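Local coordinates for uncharacterized protein (Klebsiella pneumoniae, PDB 2A2L) that is of unknown function but belongs to the HbpS-like family and may bind or degrade haem, at residues A16-A21 with T46-R51; S38-G43 with I117-V122; L108-N113 with C136-F141. All coordinates share one frame; numbering follows the deposited sequence.

Contact 1. Residues A16-A21 with T46-R51; sequences AAQQMA and TLLIQR
Helix-on-sheet packing is represented here by helix 14-30, which lies over strand 46-51, outermost in the antiparallel sheet within this chain, although the sheet runs on into a second subunit. The two short segments run almost alongside, their axes 8.6 Å apart and inclined by 20°, so residues one helical turn apart face the strand in succession. Ala-17 comes first, its CB 4.3 Å from the CB of Leu-48; the small side chain lets the backbones approach, with the CA atoms of Ala-17 and Leu-48 6.7 Å apart. One turn on, the CB of Ala-21 meets the Leu-48 CD2 methyl at 4.3 Å. The other methyl, Leu-48 CD1, reaches the aliphatic CG of Gln-18 at 4.2 Å, so the leucine fork is touched on both branches. Leu-48 is itself part of a classic beta bulge, in which it and Leu-47 both face Val-39 of the neighbouring strand. The amide of Gln-50 lies broadside against Ala-21, NE2 being 3.8 Å from the Ala-21 CB; CG anti to the backbone N (chi1 178°) and an extended chain put it there. The Gln-18 amide is used at a subunit interface, NE2 donating to Glu-25 OE1 and Gln-50 OE1 of a second subunit.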
ATOM      1  N   ALA A  16     -27.370  -2.379 -19.179  1.00 31.80           N
ATOM      2  CA  ALA A  16     -27.416  -3.814 -18.864  1.00 31.65           C
ATOM      3  C   ALA A  16     -27.038  -4.143 -17.417  1.00 31.57           C
ATOM      4  O   ALA A  16     -27.707  -4.945 -16.768  1.00 31.58           O
ATOM      5  CB  ALA A  16     -26.508  -4.568 -19.813  1.00 31.63           C
ATOM      6  N   ALA A  17     -25.966  -3.519 -16.929  1.00 31.44           N
ATOM      7  CA  ALA A  17     -25.573  -3.570 -15.515  1.00 31.32           C
ATOM      8  C   ALA A  17     -26.732  -3.225 -14.606  1.00 31.26           C
ATOM      9  O   ALA A  17     -26.998  -3.934 -13.635  1.00 31.31           O
ATOM     10  CB  ALA A  17     -24.397  -2.637 -15.244  1.00 31.25           C
ATOM     11  N   GLN A  18     -27.419  -2.133 -14.920  1.00 31.19           N
ATOM     12  CA  GLN A  18     -28.497  -1.633 -14.078  1.00 31.13           C
ATOM     13  C   GLN A  18     -29.649  -2.621 -13.969  1.00 31.11           C
ATOM     14  O   GLN A  18     -30.230  -2.787 -12.902  1.00 31.16           O
ATOM     15  CB  GLN A  18     -29.009  -0.318 -14.623  1.00 31.07           C
ATOM     16  CG  GLN A  18     -28.311   0.868 -14.057  1.00 30.97           C
ATOM     17  CD  GLN A  18     -28.581   2.097 -14.879  1.00 20.97           C
ATOM     18  OE1 GLN A  18     -29.018   2.005 -16.025  1.00 33.27           O
ATOM     19  NE2 GLN A  18     -28.321   3.260 -14.308  1.00 11.24           N
ATOM     20  N   GLN A  19     -29.953  -3.278 -15.080  1.00 31.10           N
ATOM     21  CA  GLN A  19     -31.035  -4.233 -15.156  1.00 31.10           C
ATOM     22  C   GLN A  19     -30.730  -5.507 -14.380  1.00 31.07           C
ATOM     23  O   GLN A  19     -31.578  -5.974 -13.622  1.00 31.10           O
ATOM     24  CB  GLN A  19     -31.359  -4.552 -16.616  1.00 31.08           C
ATOM     25  CG  GLN A  19     -31.825  -3.349 -17.434  1.00 31.17           C
ATOM     26  CD  GLN A  19     -33.028  -2.602 -16.824  1.00 46.87           C
ATOM     27  OE1 GLN A  19     -34.143  -3.138 -16.724  1.00 43.52           O
ATOM     28  NE2 GLN A  19     -32.799  -1.354 -16.423  1.00 43.62           N
ATOM     29  N   MET A  20     -29.525  -6.059 -14.552  1.00 31.07           N
ATOM     30  CA  MET A  20     -29.064  -7.211 -13.736  1.00 31.02           C
ATOM     31  C   MET A  20     -28.936  -6.926 -12.241  1.00 31.08           C
ATOM     32  O   MET A  20     -28.999  -7.841 -11.426  1.00 31.09           O
ATOM     33  CB  MET A  20     -27.742  -7.776 -14.232  1.00 31.03           C
ATOM     34  CG  MET A  20     -27.561  -7.826 -15.737  1.00 31.06           C
ATOM     35  SD  MET A  20     -25.799  -7.896 -16.137  1.00 30.62           S
ATOM     36  CE  MET A  20     -25.645  -9.606 -16.216  1.00  3.13           C
ATOM     37  N   ALA A  21     -28.757  -5.665 -11.879  1.00 31.10           N
ATOM     38  CA  ALA A  21     -28.829  -5.276 -10.484  1.00 31.18           C
ATOM     39  C   ALA A  21     -30.212  -5.545  -9.900  1.00 31.24           C
ATOM     40  O   ALA A  21     -30.332  -5.934  -8.730  1.00 31.27           O
ATOM     41  CB  ALA A  21     -28.430  -3.810 -10.307  1.00 31.14           C
ATOM     42  N   THR A  46     -14.858  -0.758 -13.295  1.00 21.86           N
ATOM     43  CA  THR A  46     -16.045  -0.692 -12.508  1.00 21.77           C
ATOM     44  C   THR A  46     -17.115   0.053 -13.291  1.00 21.70           C
ATOM     45  O   THR A  46     -16.906   1.194 -13.690  1.00 21.72           O
ATOM     46  CB  THR A  46     -15.759   0.048 -11.203  1.00 21.76           C
ATOM     47  OG1 THR A  46     -14.526  -0.418 -10.661  1.00 21.87           O
ATOM     48  CG2 THR A  46     -16.852  -0.172 -10.200  1.00 21.83           C
ATOM     49  N   LEU A  47     -18.237  -0.612 -13.544  1.00 21.57           N
ATOM     50  CA  LEU A  47     -19.429   0.070 -14.044  1.00 21.45           C
ATOM     51  C   LEU A  47     -20.335   0.321 -12.859  1.00 21.40           C
ATOM     52  O   LEU A  47     -20.706   1.450 -12.600  1.00 21.41           O
ATOM     53  CB  LEU A  47     -20.172  -0.794 -15.075  1.00 21.48           C
ATOM     54  CG  LEU A  47     -19.599  -0.948 -16.478  1.00 21.26           C
ATOM     55  CD1 LEU A  47     -20.405  -1.983 -17.280  1.00  6.38           C
ATOM     56  CD2 LEU A  47     -19.593   0.386 -17.186  1.00 12.40           C
ATOM     57  N   LEU A  48     -20.677  -0.739 -12.134  1.00 21.31           N
ATOM     58  CA  LEU A  48     -21.626  -0.644 -11.031  1.00 21.24           C
ATOM     59  C   LEU A  48     -21.129  -1.395  -9.795  1.00 21.18           C
ATOM     60  O   LEU A  48     -20.577  -2.489  -9.914  1.00 21.09           O
ATOM     61  CB  LEU A  48     -22.975  -1.205 -11.452  1.00 21.25           C
ATOM     62  CG  LEU A  48     -24.167  -0.890 -10.549  1.00 21.29           C
ATOM     63  CD1 LEU A  48     -25.336  -0.506 -11.429  1.00 24.99           C
ATOM     64  CD2 LEU A  48     -24.528  -2.102  -9.707  1.00 25.67           C
ATOM     65  N   ILE A  49     -21.341  -0.793  -8.621  1.00 21.08           N
ATOM     66  CA  ILE A  49     -21.350  -1.512  -7.333  1.00 21.04           C
ATOM     67  C   ILE A  49     -22.583  -1.143  -6.521  1.00 21.00           C
ATOM     68  O   ILE A  49     -22.817   0.027  -6.284  1.00 21.04           O
ATOM     69  CB  ILE A  49     -20.127  -1.157  -6.482  1.00 20.97           C
ATOM     70  CG1 ILE A  49     -18.850  -1.617  -7.160  1.00 20.96           C
ATOM     71  CG2 ILE A  49     -20.263  -1.706  -5.052  1.00 21.02           C
ATOM     72  CD1 ILE A  49     -17.574  -1.088  -6.476  1.00 36.14           C
ATOM     73  N   GLN A  50     -23.346  -2.135  -6.076  1.00 20.98           N
ATOM     74  CA  GLN A  50     -24.588  -1.894  -5.354  1.00 20.94           C
ATOM     75  C   GLN A  50     -24.767  -2.770  -4.116  1.00 20.97           C
ATOM     76  O   GLN A  50     -24.830  -3.999  -4.221  1.00 20.93           O
ATOM     77  CB  GLN A  50     -25.767  -2.123  -6.287  1.00 20.94           C
ATOM     78  CG  GLN A  50     -27.090  -1.937  -5.624  1.00 20.82           C
ATOM     79  CD  GLN A  50     -28.222  -1.981  -6.594  1.00 22.58           C
ATOM     80  OE1 GLN A  50     -28.438  -1.022  -7.333  1.00 18.34           O
ATOM     81  NE2 GLN A  50     -28.959  -3.096  -6.610  1.00 24.18           N
ATOM     82  N   ARG A  51     -24.858  -2.123  -2.956  1.00 21.01           N
ATOM     83  CA  ARG A  51     -24.904  -2.824  -1.677  1.00 21.14           C
ATOM     84  C   ARG A  51     -26.273  -2.728  -0.982  1.00 21.16           C
ATOM     85  O   ARG A  51     -26.734  -1.646  -0.620  1.00 21.08           O
ATOM     86  CB  ARG A  51     -23.774  -2.389  -0.735  1.00 21.08           C
ATOM     87  CG  ARG A  51     -23.835  -3.110   0.616  1.00 21.14           C
ATOM     88  CD  ARG A  51     -22.646  -2.834   1.531  1.00 21.33           C
ATOM     89  NE  ARG A  51     -22.806  -1.596   2.308  1.00 37.51           N
ATOM     90  CZ  ARG A  51     -23.564  -1.468   3.397  1.00 31.91           C
ATOM     91  NH1 ARG A  51     -24.262  -2.496   3.871  1.00 36.61           N
ATOM     92  NH2 ARG A  51     -23.624  -0.299   4.025  1.00 26.96           N
TER

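Contact 2. Residues S38-G43 with I117-V122; sequences SVVDRG and IGAVGV
Strands 36-41 and 116-123 run antiparallel at the middle of the sheet, tightly joined at one end of the contact and loosely at the other. In the tight part Ser-38 and Gly-121 form a hydrogen-bonded pair, Ser-38 N to Gly-121 O at 2.8 Å and Gly-121 N to Ser-38 O at 3.0 Å. Val-40 and Ala-119 repeat it, with Val-40 N to Ala-119 O at 2.9 Å and Ala-119 N to Val-40 O at 3.2 Å. Both bonds donated by strand 36-41 lie in the carbonyl plane, whereas those returned by strand 116-123 arrive 30-34° out of it. Between them, the non-hydrogen-bonded pair Val-39 and Val-120 sets its side chains side by side, Val-39 CG2 being 4.1 Å from Val-120 CG1. On the other face Val-40 CG2 rests 4.0 Å from Ala-119 CB. Beyond Val-40 the register loosens toward partly exposed residues: Asp-41 OD1 takes the Gly-43 N at 3.1 Å in an Asx turn, while OD2 forms a salt bridge with Arg-51 of a second subunit. Helix 59-72 packs on the Val-40 and Ala-119 face and helix 127-143 touches Val-120 on the opposite one, while strands 46-51 and 107-111 flank the pair.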
ATOM      1  N   SER A  38     -21.767  -6.386  -8.168  1.00 24.03           N
ATOM      2  CA  SER A  38     -20.864  -5.558  -8.958  1.00 23.78           C
ATOM      3  C   SER A  38     -20.850  -6.016 -10.385  1.00 23.64           C
ATOM      4  O   SER A  38     -21.111  -7.181 -10.639  1.00 23.58           O
ATOM      5  CB  SER A  38     -19.472  -5.560  -8.375  1.00 23.74           C
ATOM      6  OG  SER A  38     -19.544  -5.209  -7.013  1.00 23.69           O
ATOM      7  N   VAL A  39     -20.594  -5.076 -11.302  1.00 23.45           N
ATOM      8  CA  VAL A  39     -20.372  -5.358 -12.719  1.00 23.29           C
ATOM      9  C   VAL A  39     -19.214  -4.522 -13.193  1.00 23.23           C
ATOM     10  O   VAL A  39     -19.175  -3.320 -12.963  1.00 23.22           O
ATOM     11  CB  VAL A  39     -21.586  -4.988 -13.651  1.00 23.33           C
ATOM     12  CG1 VAL A  39     -21.289  -5.424 -15.116  1.00 23.20           C
ATOM     13  CG2 VAL A  39     -22.876  -5.627 -13.186  1.00 23.12           C
ATOM     14  N   VAL A  40     -18.274  -5.163 -13.876  1.00 23.15           N
ATOM     15  CA  VAL A  40     -17.178  -4.449 -14.525  1.00 23.04           C
ATOM     16  C   VAL A  40     -17.377  -4.496 -16.032  1.00 23.03           C
ATOM     17  O   VAL A  40     -17.941  -5.463 -16.565  1.00 22.94           O
ATOM     18  CB  VAL A  40     -15.797  -5.032 -14.127  1.00 23.11           C
ATOM     19  CG1 VAL A  40     -15.524  -4.764 -12.624  1.00 22.99           C
ATOM     20  CG2 VAL A  40     -15.717  -6.546 -14.432  1.00 23.03           C
ATOM     21  N   ASP A  41     -16.933  -3.450 -16.723  1.00 22.94           N
ATOM     22  CA  ASP A  41     -16.906  -3.506 -18.186  1.00 22.88           C
ATOM     23  C   ASP A  41     -15.766  -4.390 -18.742  1.00 22.82           C
ATOM     24  O   ASP A  41     -15.034  -5.039 -17.972  1.00 22.76           O
ATOM     25  CB  ASP A  41     -16.929  -2.101 -18.792  1.00 22.87           C
ATOM     26  CG  ASP A  41     -15.609  -1.352 -18.653  1.00 22.94           C
ATOM     27  OD1 ASP A  41     -14.549  -1.990 -18.472  1.00 33.87           O
ATOM     28  OD2 ASP A  41     -15.630  -0.104 -18.789  1.00 23.71           O
ATOM     29  N   ARG A  42     -15.629  -4.398 -20.069  1.00 22.72           N
ATOM     30  CA  ARG A  42     -14.734  -5.316 -20.812  1.00 22.63           C
ATOM     31  C   ARG A  42     -13.226  -5.210 -20.474  1.00 22.58           C
ATOM     32  O   ARG A  42     -12.457  -6.178 -20.624  1.00 22.50           O
ATOM     33  CB  ARG A  42     -14.959  -5.079 -22.307  1.00 22.64           C
ATOM     34  CG  ARG A  42     -14.100  -5.864 -23.268  1.00 22.67           C
ATOM     35  CD  ARG A  42     -12.870  -5.085 -23.711  1.00 23.33           C
ATOM     36  NE  ARG A  42     -11.764  -5.999 -23.966  1.00 13.72           N
ATOM     37  CZ  ARG A  42     -11.923  -7.228 -24.434  1.00 22.43           C
ATOM     38  NH1 ARG A  42     -13.130  -7.685 -24.715  1.00 21.36           N
ATOM     39  NH2 ARG A  42     -10.867  -8.008 -24.626  1.00 60.60           N
ATOM     40  N   GLY A  43     -12.810  -4.025 -20.044  1.00 22.48           N
ATOM     41  CA  GLY A  43     -11.446  -3.837 -19.545  1.00 22.41           C
ATOM     42  C   GLY A  43     -11.265  -4.141 -18.065  1.00 22.32           C
ATOM     43  O   GLY A  43     -10.185  -3.970 -17.529  1.00 22.31           O
ATOM     44  N   ILE A 117     -17.387  -9.824 -22.370  1.00 27.29           N
ATOM     45  CA  ILE A 117     -17.654  -8.404 -22.550  1.00 27.21           C
ATOM     46  C   ILE A 117     -17.559  -7.622 -21.232  1.00 27.17           C
ATOM     47  O   ILE A 117     -17.830  -6.410 -21.177  1.00 27.17           O
ATOM     48  CB  ILE A 117     -19.019  -8.167 -23.253  1.00 27.22           C
ATOM     49  CG1 ILE A 117     -20.180  -8.677 -22.397  1.00 27.13           C
ATOM     50  CG2 ILE A 117     -19.043  -8.836 -24.621  1.00 27.17           C
ATOM     51  CD1 ILE A 117     -21.512  -8.155 -22.843  1.00 23.19           C
ATOM     52  N   GLY A 118     -17.157  -8.326 -20.179  1.00 27.09           N
ATOM     53  CA  GLY A 118     -17.292  -7.833 -18.822  1.00 27.01           C
ATOM     54  C   GLY A 118     -17.441  -8.994 -17.871  1.00 26.97           C
ATOM     55  O   GLY A 118     -17.233 -10.145 -18.264  1.00 26.95           O
ATOM     56  N   ALA A 119     -17.794  -8.691 -16.623  1.00 26.93           N
ATOM     57  CA  ALA A 119     -18.118  -9.714 -15.638  1.00 26.89           C
ATOM     58  C   ALA A 119     -18.957  -9.183 -14.492  1.00 26.88           C
ATOM     59  O   ALA A 119     -19.060  -7.970 -14.292  1.00 26.90           O
ATOM     60  CB  ALA A 119     -16.863 -10.315 -15.090  1.00 26.91           C
ATOM     61  N   VAL A 120     -19.552 -10.107 -13.740  1.00 26.83           N
ATOM     62  CA  VAL A 120     -20.342  -9.774 -12.563  1.00 26.77           C
ATOM     63  C   VAL A 120     -19.724 -10.426 -11.329  1.00 26.78           C
ATOM     64  O   VAL A 120     -18.910 -11.335 -11.438  1.00 26.70           O
ATOM     65  CB  VAL A 120     -21.859 -10.198 -12.718  1.00 26.85           C
ATOM     66  CG1 VAL A 120     -22.485  -9.614 -13.997  1.00 26.69           C
ATOM     67  CG2 VAL A 120     -22.020 -11.736 -12.711  1.00 26.76           C
ATOM     68  N   GLY A 121     -20.115  -9.933 -10.164  1.00 26.77           N
ATOM     69  CA  GLY A 121     -19.632 -10.423  -8.878  1.00 26.81           C
ATOM     70  C   GLY A 121     -20.708 -10.211  -7.817  1.00 26.87           C
ATOM     71  O   GLY A 121     -21.310  -9.140  -7.743  1.00 26.86           O
ATOM     72  N   VAL A 122     -20.975 -11.245  -7.020  1.00 26.91           N
ATOM     73  CA  VAL A 122     -21.942 -11.169  -5.909  1.00 26.95           C
ATOM     74  C   VAL A 122     -21.244 -11.624  -4.628  1.00 26.97           C
ATOM     75  O   VAL A 122     -20.460 -12.572  -4.639  1.00 27.00           O
ATOM     76  CB  VAL A 122     -23.196 -12.059  -6.183  1.00 26.93           C
ATOM     77  CG1 VAL A 122     -24.106 -12.152  -4.957  1.00 27.00           C
ATOM     78  CG2 VAL A 122     -24.003 -11.502  -7.330  1.00 26.95           C
TER

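Contact 3. Residues L108-N113 with C136-F141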
ATOM      1  N   LEU A 108     -18.828 -14.180 -12.141  1.00 24.01           N
ATOM      2  CA  LEU A 108     -18.978 -14.808 -13.461  1.00 24.28           C
ATOM      3  C   LEU A 108     -18.611 -13.835 -14.580  1.00 24.42           C
ATOM      4  O   LEU A 108     -18.938 -12.663 -14.497  1.00 24.43           O
ATOM      5  CB  LEU A 108     -20.406 -15.349 -13.654  1.00 24.17           C
ATOM      6  CG  LEU A 108     -20.748 -16.608 -12.850  1.00 24.29           C
ATOM      7  CD1 LEU A 108     -22.210 -16.937 -12.927  1.00 11.97           C
ATOM      8  CD2 LEU A 108     -19.912 -17.816 -13.288  1.00 28.78           C
ATOM      9  N   PRO A 109     -17.901 -14.309 -15.614  1.00 24.67           N
ATOM     10  CA  PRO A 109     -17.777 -13.526 -16.844  1.00 24.86           C
ATOM     11  C   PRO A 109     -19.089 -13.474 -17.636  1.00 25.10           C
ATOM     12  O   PRO A 109     -19.894 -14.404 -17.576  1.00 25.11           O
ATOM     13  CB  PRO A 109     -16.710 -14.291 -17.622  1.00 24.85           C
ATOM     14  CG  PRO A 109     -16.876 -15.686 -17.156  1.00 24.77           C
ATOM     15  CD  PRO A 109     -17.143 -15.567 -15.697  1.00 24.62           C
ATOM     16  N   VAL A 110     -19.305 -12.374 -18.348  1.00 25.40           N
ATOM     17  CA  VAL A 110     -20.482 -12.222 -19.197  1.00 25.70           C
ATOM     18  C   VAL A 110     -20.063 -12.502 -20.636  1.00 25.89           C
ATOM     19  O   VAL A 110     -19.205 -11.801 -21.171  1.00 25.92           O
ATOM     20  CB  VAL A 110     -21.062 -10.783 -19.114  1.00 25.69           C
ATOM     21  CG1 VAL A 110     -22.291 -10.646 -20.005  1.00 25.78           C
ATOM     22  CG2 VAL A 110     -21.402 -10.411 -17.684  1.00 25.58           C
ATOM     23  N   ILE A 111     -20.658 -13.521 -21.244  1.00 26.17           N
ATOM     24  CA  ILE A 111     -20.238 -13.982 -22.567  1.00 26.49           C
ATOM     25  C   ILE A 111     -21.268 -13.640 -23.647  1.00 26.71           C
ATOM     26  O   ILE A 111     -22.383 -14.179 -23.672  1.00 26.80           O
ATOM     27  CB  ILE A 111     -19.965 -15.499 -22.581  1.00 26.44           C
ATOM     28  CG1 ILE A 111     -18.770 -15.839 -21.686  1.00 26.46           C
ATOM     29  CG2 ILE A 111     -19.790 -16.021 -24.008  1.00 26.46           C
ATOM     30  CD1 ILE A 111     -19.029 -17.033 -20.800  1.00 27.24           C
ATOM     31  N   PHE A 112     -20.884 -12.749 -24.545  1.00 26.99           N
ATOM     32  CA  PHE A 112     -21.749 -12.348 -25.640  1.00 27.26           C
ATOM     33  C   PHE A 112     -20.981 -12.534 -26.947  1.00 27.43           C
ATOM     34  O   PHE A 112     -19.912 -11.947 -27.123  1.00 27.51           O
ATOM     35  CB  PHE A 112     -22.150 -10.886 -25.463  1.00 27.24           C
ATOM     36  CG  PHE A 112     -23.418 -10.481 -26.201  1.00 27.37           C
ATOM     37  CD1 PHE A 112     -24.580 -11.256 -26.127  1.00 36.79           C
ATOM     38  CD2 PHE A 112     -23.461  -9.284 -26.911  1.00 37.86           C
ATOM     39  CE1 PHE A 112     -25.747 -10.865 -26.778  1.00 40.97           C
ATOM     40  CE2 PHE A 112     -24.628  -8.875 -27.566  1.00 38.58           C
ATOM     41  CZ  PHE A 112     -25.773  -9.671 -27.499  1.00 36.32           C
ATOM     42  N   ASN A 113     -21.526 -13.361 -27.842  1.00 27.62           N
ATOM     43  CA  ASN A 113     -20.971 -13.580 -29.179  1.00 27.79           C
ATOM     44  C   ASN A 113     -19.583 -14.176 -29.045  1.00 27.87           C
ATOM     45  O   ASN A 113     -18.601 -13.642 -29.586  1.00 27.96           O
ATOM     46  CB  ASN A 113     -20.928 -12.288 -30.022  1.00 27.78           C
ATOM     47  CG  ASN A 113     -22.281 -11.578 -30.102  1.00 27.88           C
ATOM     48  OD1 ASN A 113     -23.335 -12.223 -30.184  1.00 40.09           O
ATOM     49  ND2 ASN A 113     -22.251 -10.238 -30.094  1.00 30.06           N
ATOM     50  N   CYS A 136     -28.057 -15.850 -12.122  1.00 33.72           N
ATOM     51  CA  CYS A 136     -29.283 -15.089 -12.155  1.00 34.00           C
ATOM     52  C   CYS A 136     -29.140 -13.761 -12.895  1.00 34.19           C
ATOM     53  O   CYS A 136     -29.996 -13.412 -13.682  1.00 34.18           O
ATOM     54  CB  CYS A 136     -29.711 -14.867 -10.706  1.00 34.00           C
ATOM     55  SG  CYS A 136     -30.970 -13.617 -10.358  1.00 34.21           S
ATOM     56  N   ALA A 137     -28.056 -13.033 -12.638  1.00 34.49           N
ATOM     57  CA  ALA A 137     -27.716 -11.824 -13.397  1.00 34.79           C
ATOM     58  C   ALA A 137     -27.467 -12.114 -14.885  1.00 35.03           C
ATOM     59  O   ALA A 137     -27.981 -11.406 -15.751  1.00 35.07           O
ATOM     60  CB  ALA A 137     -26.503 -11.132 -12.787  1.00 34.73           C
ATOM     61  N   LEU A 138     -26.686 -13.152 -15.175  1.00 35.35           N
ATOM     62  CA  LEU A 138     -26.397 -13.568 -16.548  1.00 35.70           C
ATOM     63  C   LEU A 138     -27.681 -13.943 -17.300  1.00 35.96           C
ATOM     64  O   LEU A 138     -27.902 -13.510 -18.424  1.00 36.02           O
ATOM     65  CB  LEU A 138     -25.398 -14.735 -16.551  1.00 35.66           C
ATOM     66  CG  LEU A 138     -24.042 -14.542 -15.843  1.00 35.64           C
ATOM     67  CD1 LEU A 138     -23.037 -15.492 -16.399  1.00 34.13           C
ATOM     68  CD2 LEU A 138     -23.495 -13.138 -15.990  1.00 37.72           C
ATOM     69  N   ASP A 139     -28.540 -14.715 -16.649  1.00 36.32           N
ATOM     70  CA  ASP A 139     -29.835 -15.098 -17.195  1.00 36.74           C
ATOM     71  C   ASP A 139     -30.744 -13.905 -17.506  1.00 36.99           C
ATOM     72  O   ASP A 139     -31.561 -13.970 -18.441  1.00 37.06           O
ATOM     73  CB  ASP A 139     -30.551 -16.034 -16.220  1.00 36.68           C
ATOM     74  CG  ASP A 139     -30.157 -17.474 -16.405  1.00 36.76           C
ATOM     75  OD1 ASP A 139     -29.568 -17.794 -17.459  1.00 31.80           O
ATOM     76  OD2 ASP A 139     -30.448 -18.291 -15.499  1.00 49.42           O
ATOM     77  N   CYS A 140     -30.622 -12.839 -16.710  1.00 37.34           N
ATOM     78  CA  CYS A 140     -31.303 -11.576 -16.998  1.00 37.63           C
ATOM     79  C   CYS A 140     -30.679 -10.949 -18.245  1.00 37.84           C
ATOM     80  O   CYS A 140     -31.395 -10.542 -19.174  1.00 37.86           O
ATOM     81  CB  CYS A 140     -31.230 -10.629 -15.784  1.00 37.61           C
ATOM     82  SG  CYS A 140     -31.579  -8.838 -16.057  1.00 37.62           S
ATOM     83  N   PHE A 141     -29.345 -10.916 -18.277  1.00 38.12           N
ATOM     84  CA  PHE A 141     -28.624 -10.267 -19.366  1.00 38.39           C
ATOM     85  C   PHE A 141     -29.093 -10.824 -20.697  1.00 38.56           C
ATOM     86  O   PHE A 141     -29.542 -10.073 -21.563  1.00 38.64           O
ATOM     87  CB  PHE A 141     -27.103 -10.425 -19.225  1.00 38.37           C
ATOM     88  CG  PHE A 141     -26.329 -10.021 -20.464  1.00 38.39           C
ATOM     89  CD1 PHE A 141     -26.161  -8.681 -20.786  1.00 38.08           C
ATOM     90  CD2 PHE A 141     -25.787 -10.981 -21.308  1.00 40.34           C
ATOM     91  CE1 PHE A 141     -25.465  -8.305 -21.920  1.00 35.72           C
ATOM     92  CE2 PHE A 141     -25.093 -10.612 -22.453  1.00 41.58           C
ATOM     93  CZ  PHE A 141     -24.931  -9.271 -22.755  1.00 41.24           C
TER
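Strand 108-111 and helix 136-141 point the same way, within 10° of parallel, with their axes 9.5 Å apart at closest approach and Val-110 and Leu-138 as the nearest pair of alpha carbons. Two helix side chains, Leu-138 and Phe-141, meet the strand, three residues apart and therefore on the same side of the helix. Leu-138 extends toward the strand with both methyls. The Leu-138 and Leu-108 side chains cross obliquely, CD1 of Leu-138 lying 3.8 Å from Leu-108 CB, while CD2 of Leu-138 lies 3.8 Å from Val-110 CG2. The same CD1 methyl approaches the backbone as well, Leu-138 CD1 coming to 3.5 Å from Pro-109 O. Val-110 divides its branches between the two helix residues: CG2 goes to the leucine, and CG1, anti to the backbone N at chi1 -180°, turns to the ring of Phe-141. There Val-110 CG1 makes a CH-pi contact over the face, 3.8 Å from the Phe-141 ring centroid. One face of Phe-141 thus rests on a valine methyl, and its edge is directed at the next aromatic. The ring of Phe-112, just past the strand, receives that edge on one face in a T-shaped pair, centroids of Phe-112 and Phe-141 5.3 Å apart and planes at 79°. Asn-113 OD1 lies over the centre of the opposite face of Phe-112. Lys-5 of a third subunit adds a cation-pi contact to Phe-141 and donates from NZ to its backbone O, so the aromatic cluster also belongs to a subunit interface. Strand 107-111 pairs with strand 116-123, which leads into helix 127-143; the helix then runs back over the sheet alongside strand 107-111, the apolar layering of an alpha+beta fold, with helices packed on an antiparallel sheet, here in a member of the HbpS-like family.

Contact 2 lies at the middle of one antiparallel sheet, ordered 46-51, 36-41, 116-123, 107-111, while contacts 1 and 3 engage the two strands outermost within this chain. The centre of contact 2 lies about 9 Å from that of contact 1 and about 10 Å from that of contact 3; the centres of the flanking two are about 12 Å apart. Along the chain, contact 2 interlocks with both others, whereas contact 1 closes before contact 3 opens. Strand-to-strand bonds, Leu-47 and Leu-48 with Val-39 and Leu-108 with Val-120, join them in the sheet. Helices 14-30 and 127-143 meet directly, where Met-20 packs on Ala-137 and Phe-141. The segments of contacts 1 and 3 also both reach a third subunit, so these parts lie next to an interface.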